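NanU sialic acid binding protein (PDB 4L7T) binds sialic acid with high affinity and, as a SusD-family protein of the outer membrane, probably passes it to a partner transporter. Local coordinates at residues K178-K181 with E182-A186. Numbering follows the deposited sequence.
Sequences KQIK and EDITA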
loop_
_atom_site.group_PDB
_atom_site.type_symbol
_atom_site.label_atom_id
_atom_site.label_comp_id
_atom_site.label_asym_id
_atom_site.label_seq_id
_atom_site.Cartn_x
_atom_site.Cartn_y
_atom_site.Cartn_z
ATOM N N LYS A 178 -7.565 13.925 -15.401
ATOM C CA LYS A 178 -8.766 13.772 -16.228
ATOM C C LYS A 178 -8.937 12.320 -16.718
ATOM O O LYS A 178 -10.080 11.751 -16.704
ATOM C CB LYS A 178 -8.734 14.760 -17.433
ATOM C CG LYS A 178 -9.980 14.684 -18.333
ATOM C CD LYS A 178 -9.941 15.817 -19.384
ATOM C CE LYS A 178 -10.988 15.631 -20.508
ATOM N NZ LYS A 178 -10.762 16.793 -21.406
ATOM N N GLN A 179 -7.862 11.699 -17.152
ATOM C CA GLN A 179 -7.932 10.365 -17.703
ATOM C C GLN A 179 -8.287 9.398 -16.575
ATOM O O GLN A 179 -9.028 8.432 -16.835
ATOM C CB GLN A 179 -6.617 9.922 -18.328
ATOM C CG GLN A 179 -6.640 8.521 -18.903
ATOM C CD GLN A 179 -7.649 8.463 -20.057
ATOM O OE1 GLN A 179 -7.728 9.393 -20.857
ATOM N NE2 GLN A 179 -8.491 7.441 -20.059
ATOM N N ILE A 180 -7.765 9.636 -15.356
ATOM C CA ILE A 180 -7.985 8.649 -14.258
ATOM C C ILE A 180 -9.478 8.672 -13.937
ATOM O O ILE A 180 -10.107 7.599 -13.787
ATOM C CB ILE A 180 -7.162 9.056 -12.997
ATOM C CG1 ILE A 180 -5.667 8.707 -13.188
ATOM C CG2 ILE A 180 -7.677 8.367 -11.662
ATOM C CD1 ILE A 180 -4.725 9.568 -12.124
ATOM N N LYS A 181 -10.041 9.872 -13.851
ATOM C CA LYS A 181 -11.474 10.075 -13.582
ATOM C C LYS A 181 -12.340 9.491 -14.692
ATOM O O LYS A 181 -13.364 8.854 -14.351
ATOM C CB LYS A 181 -11.844 11.518 -13.337
ATOM C CG LYS A 181 -11.344 12.008 -11.943
ATOM C CD LYS A 181 -11.689 13.476 -11.848
ATOM C CE LYS A 181 -11.207 14.125 -10.567
ATOM N NZ LYS A 181 -11.425 15.618 -10.558
ATOM N N GLU A 182 -11.944 9.672 -15.967
ATOM C CA GLU A 182 -12.655 8.963 -17.066
ATOM C C GLU A 182 -12.615 7.430 -16.956
ATOM O O GLU A 182 -13.628 6.731 -17.265
ATOM C CB GLU A 182 -12.139 9.381 -18.447
ATOM C CG GLU A 182 -12.361 10.838 -18.734
ATOM C CD GLU A 182 -12.021 11.210 -20.213
ATOM O OE1 GLU A 182 -11.880 10.302 -21.077
ATOM O OE2 GLU A 182 -11.935 12.423 -20.495
ATOM N N ASP A 183 -11.465 6.864 -16.569
ATOM C CA ASP A 183 -11.362 5.448 -16.409
ATOM C C ASP A 183 -12.208 4.957 -15.206
ATOM O O ASP A 183 -12.744 3.856 -15.249
ATOM C CB ASP A 183 -9.886 5.014 -16.226
ATOM C CG ASP A 183 -9.128 4.963 -17.552
ATOM O OD1 ASP A 183 -9.808 4.935 -18.646
ATOM O OD2 ASP A 183 -7.849 4.944 -17.528
ATOM N N ILE A 184 -12.265 5.778 -14.135
ATOM C CA ILE A 184 -13.134 5.403 -12.956
ATOM C C ILE A 184 -14.605 5.317 -13.437
ATOM O O ILE A 184 -15.319 4.350 -13.144
ATOM C CB ILE A 184 -12.920 6.325 -11.718
ATOM C CG1 ILE A 184 -11.538 6.051 -11.153
ATOM C CG2 ILE A 184 -14.151 6.169 -10.767
ATOM C CD1 ILE A 184 -11.144 7.101 -10.094
ATOM N N THR A 185 -15.041 6.326 -14.169
ATOM C CA THR A 185 -16.410 6.325 -14.709
ATOM C C THR A 185 -16.616 5.159 -15.650
ATOM O O THR A 185 -17.670 4.528 -15.574
ATOM C CB THR A 185 -16.641 7.644 -15.494
ATOM O OG1 THR A 185 -16.510 8.755 -14.600
ATOM C CG2 THR A 185 -18.057 7.709 -16.004
ATOM N N ALA A 186 -15.665 4.816 -16.510
ATOM C CA ALA A 186 -15.853 3.642 -17.374
ATOM C C ALA A 186 -15.874 2.339 -16.564
ATOM O O ALA A 186 -16.604 1.368 -16.898
ATOM C CB ALA A 186 -14.694 3.592 -18.454
#
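Gln179 reaches one turn along the helix to Asp183, its amide NE2 giving a weak hydrogen bond to carboxylate OD1 at 3.2 Å. The bond is bent, with an N-H...O angle of 134°, and the amide and carboxylate planes stand 62° apart, so the two groups meet askew. A fold in the glutamine chain at chi2 (63°) brings NE2 back toward the later turn. On the solvent side, the extended Lys178 chain passes at a slant over the end of Glu182, its CE 3.3 Å from Glu182 OE2, whereas Lys178 NZ stays 4.6 Å from Glu182 OE2, too far for a salt bridge, though the opposite charges may attract weakly. The apolar member of the set is Ile180 CG2 against Ile184 CD1, 4.0 Å apart. These i to i+4 pairs ride on regular alpha-helical bonds within helix 173-191, part of the helical, TPR-related framework of the SusD fold; Ile184 N, for instance, donates to Ile180 O at 2.8 Å. Both isoleucines pack on Val216 of helix 206-223, and Ile180 also touches Tyr139 of helix 121-146. In the buried Asp183, OD1, which also accepts the weak Gln179 bond, has its stronger partner in a salt bridge with Arg135 NH2 of helix 121-146, which probably stabilises the negative charge. Lys181, extended beyond CG, carries NZ to a hydrogen bond with Ser220 OG and a long, weak ion pair with Asp230.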